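Local structure of pseudopilin EpsI (Vibrio vulnificus, 2RET) at residues E41-A45 with G46-Y50. The protein is a minor pseudopilin that probably forms part of the periplasm-spanning pseudopilus of the type II secretion system, which exports proteases and toxins from the periplasm. The protein carries 2 engineered substitutions. Residues are numbered along the deposited sequence; the frame is centred on the assembly and turned at random.
Sequences EEELA and GQTWY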
ATOM      1  N   GLU A  41     -27.163 -22.569  11.123  1.00 17.48           N
ATOM      2  CA  GLU A  41     -27.034 -23.825  10.426  1.00 18.00           C
ATOM      3  C   GLU A  41     -26.697 -23.598   8.970  1.00 17.35           C
ATOM      4  O   GLU A  41     -27.204 -22.700   8.361  1.00 18.11           O
ATOM      5  CB  GLU A  41     -28.352 -24.570  10.411  1.00 17.70           C
ATOM      6  CG  GLU A  41     -28.867 -24.911  11.729  1.00 19.91           C
ATOM      7  CD  GLU A  41     -30.187 -25.615  11.645  1.00 21.03           C
ATOM      8  OE1 GLU A  41     -30.721 -25.786  10.524  1.00 20.46           O
ATOM      9  OE2 GLU A  41     -30.678 -26.017  12.708  1.00 22.82           O
ATOM     10  N   GLU A  42     -25.882 -24.469   8.421  1.00 16.81           N
ATOM     11  CA  GLU A  42     -25.603 -24.495   7.032  1.00 17.72           C
ATOM     12  C   GLU A  42     -25.644 -25.953   6.580  1.00 17.46           C
ATOM     13  O   GLU A  42     -25.013 -26.825   7.185  1.00 17.37           O
ATOM     14  CB  GLU A  42     -24.221 -23.872   6.772  1.00 17.41           C
ATOM     15  CG  GLU A  42     -23.802 -23.876   5.303  1.00 18.90           C
ATOM     16  CD  GLU A  42     -22.597 -22.952   5.010  1.00 20.61           C
ATOM     17  OE1 GLU A  42     -22.255 -22.120   5.877  1.00 21.56           O
ATOM     18  OE2 GLU A  42     -22.005 -23.055   3.909  1.00 20.57           O
ATOM     19  N   GLU A  43     -26.331 -26.186   5.479  1.00 17.13           N
ATOM     20  CA  GLU A  43     -26.310 -27.439   4.789  1.00 18.08           C
ATOM     21  C   GLU A  43     -25.143 -27.451   3.792  1.00 18.11           C
ATOM     22  O   GLU A  43     -25.021 -26.565   2.949  1.00 18.27           O
ATOM     23  CB  GLU A  43     -27.633 -27.580   4.050  1.00 18.98           C
ATOM     24  CG  GLU A  43     -27.800 -28.876   3.341  1.00 22.36           C
ATOM     25  CD  GLU A  43     -28.372 -29.945   4.213  1.00 25.96           C
ATOM     26  OE1 GLU A  43     -28.459 -29.738   5.453  1.00 26.29           O
ATOM     27  OE2 GLU A  43     -28.741 -30.996   3.627  1.00 28.83           O
ATOM     28  N   LEU A  44     -24.309 -28.482   3.858  1.00 18.99           N
ATOM     29  CA  LEU A  44     -23.176 -28.624   2.971  1.00 19.37           C
ATOM     30  C   LEU A  44     -22.830 -30.088   2.902  1.00 19.76           C
ATOM     31  O   LEU A  44     -22.702 -30.721   3.957  1.00 19.44           O
ATOM     32  CB  LEU A  44     -21.971 -27.806   3.471  1.00 19.60           C
ATOM     33  CG  LEU A  44     -20.779 -27.578   2.529  1.00 19.12           C
ATOM     34  CD1 LEU A  44     -20.206 -26.153   2.612  1.00 15.97           C
ATOM     35  CD2 LEU A  44     -19.715 -28.567   2.764  1.00 17.83           C
ATOM     36  N   ALA A  45     -22.658 -30.595   1.664  1.00 19.04           N
ATOM     37  CA  ALA A  45     -22.425 -31.999   1.379  1.00 19.09           C
ATOM     38  C   ALA A  45     -23.449 -32.910   2.022  1.00 19.61           C
ATOM     39  O   ALA A  45     -23.096 -33.960   2.492  1.00 19.78           O
ATOM     40  CB  ALA A  45     -21.012 -32.428   1.791  1.00 19.37           C
ATOM     41  N   GLY A  46     -24.718 -32.498   2.054  1.00 20.28           N
ATOM     42  CA  GLY A  46     -25.790 -33.371   2.536  1.00 20.58           C
ATOM     43  C   GLY A  46     -26.016 -33.326   4.030  1.00 20.32           C
ATOM     44  O   GLY A  46     -26.954 -33.905   4.544  1.00 21.13           O
ATOM     45  N   GLN A  47     -25.175 -32.594   4.726  1.00 20.47           N
ATOM     46  CA  GLN A  47     -25.160 -32.585   6.163  1.00 20.41           C
ATOM     47  C   GLN A  47     -25.477 -31.177   6.702  1.00 21.06           C
ATOM     48  O   GLN A  47     -24.973 -30.159   6.183  1.00 20.44           O
ATOM     49  CB  GLN A  47     -23.751 -33.023   6.598  1.00 20.40           C
ATOM     50  CG  GLN A  47     -23.652 -33.282   8.062  1.00 20.83           C
ATOM     51  CD  GLN A  47     -22.373 -33.895   8.473  1.00 20.96           C
ATOM     52  OE1 GLN A  47     -21.621 -34.419   7.638  1.00 19.77           O
ATOM     53  NE2 GLN A  47     -22.115 -33.880   9.793  1.00 18.62           N
ATOM     54  N   THR A  48     -26.268 -31.123   7.770  1.00 21.33           N
ATOM     55  CA  THR A  48     -26.484 -29.876   8.502  1.00 22.08           C
ATOM     56  C   THR A  48     -25.353 -29.630   9.468  1.00 22.03           C
ATOM     57  O   THR A  48     -25.092 -30.462  10.332  1.00 23.34           O
ATOM     58  CB  THR A  48     -27.799 -29.880   9.317  1.00 21.48           C
ATOM     59  OG1 THR A  48     -28.835 -30.295   8.460  1.00 22.46           O
ATOM     60  CG2 THR A  48     -28.137 -28.484   9.816  1.00 21.31           C
ATOM     61  N   TRP A  49     -24.706 -28.475   9.325  1.00 22.14           N
ATOM     62  CA  TRP A  49     -23.666 -28.030  10.226  1.00 22.03           C
ATOM     63  C   TRP A  49     -24.097 -26.846  11.098  1.00 21.70           C
ATOM     64  O   TRP A  49     -24.760 -25.945  10.636  1.00 21.93           O
ATOM     65  CB  TRP A  49     -22.444 -27.624   9.422  1.00 22.91           C
ATOM     66  CG  TRP A  49     -21.931 -28.676   8.533  1.00 22.48           C
ATOM     67  CD1 TRP A  49     -22.249 -28.858   7.233  1.00 24.43           C
ATOM     68  CD2 TRP A  49     -20.979 -29.686   8.858  1.00 22.72           C
ATOM     69  NE1 TRP A  49     -21.573 -29.924   6.728  1.00 25.48           N
ATOM     70  CE2 TRP A  49     -20.796 -30.467   7.706  1.00 21.61           C
ATOM     71  CE3 TRP A  49     -20.327 -30.049  10.026  1.00 22.94           C
ATOM     72  CZ2 TRP A  49     -19.942 -31.542   7.658  1.00 23.88           C
ATOM     73  CZ3 TRP A  49     -19.479 -31.151   9.986  1.00 25.03           C
ATOM     74  CH2 TRP A  49     -19.279 -31.863   8.801  1.00 23.76           C
ATOM     75  N   TYR A  50     -23.667 -26.838  12.350  1.00 20.85           N
ATOM     76  CA  TYR A  50     -24.079 -25.824  13.309  1.00 20.83           C
ATOM     77  C   TYR A  50     -22.907 -24.895  13.633  1.00 20.41           C
ATOM     78  O   TYR A  50     -21.950 -25.296  14.292  1.00 20.47           O
ATOM     79  CB  TYR A  50     -24.627 -26.470  14.570  1.00 21.06           C
ATOM     80  CG  TYR A  50     -25.851 -27.303  14.295  1.00 21.73           C
ATOM     81  CD1 TYR A  50     -27.127 -26.793  14.493  1.00 23.99           C
ATOM     82  CD2 TYR A  50     -25.731 -28.599  13.806  1.00 20.96           C
ATOM     83  CE1 TYR A  50     -28.253 -27.567  14.206  1.00 24.10           C
ATOM     84  CE2 TYR A  50     -26.842 -29.373  13.523  1.00 22.31           C
ATOM     85  CZ  TYR A  50     -28.087 -28.862  13.727  1.00 22.98           C
ATOM     86  OH  TYR A  50     -29.165 -29.651  13.444  1.00 22.94           O
TER
HETATM   87  O   HOH W   1     -28.980 -32.347   5.990  1.00 31.11           O
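Leu-44 and Gln-47 close a beta hairpin with a two-residue loop, Ala-45 and Gly-46 standing at the corners of a type I' turn that joins strands 38-44 and 47-56 at the edge of the antiparallel sheet within this chain. Backbone bonds set the register: Glu-42 and Trp-49 form a hydrogen-bonded pair, Trp-49 N reaching Glu-42 O at 2.7 Å, and Leu-44 N gives to Gln-47 O next to the turn. Gly-46 takes a positive phi of 87°, a backbone shape that suits glycine.

Apolar packing gathers on the face toward helix 8-30. There Leu-44 CB lies 3.9 Å from Trp-49 CD1; Leu-44 also rests on Phe-16 of that helix and on Ala-162 of the EpsJ chain, placing the turn at the interface between the two pseudopilins.

On the other face polar groups dominate. Glu-43 bends at chi2 (87°), which brings its carboxylate back over the turn, Glu-43 OE1 3.1 Å from Thr-48 OG1; a water may also give a hydrogen bond to Gly-46 O, though it has more acceptors within reach than protons to give. Glu-41 and Tyr-50 run side by side, carboxylate and ring planes 78° apart, with Glu-41 OE2 3.2 Å from Tyr-50 CE1.

The indole adds a side-chain bond to the backbone: Trp-49 NE1 reaches Leu-44 O at 3.1 Å, with that oxygen close to the plane of the indole, while Gln-47 N approaches it from the opposite face of its carbonyl plane.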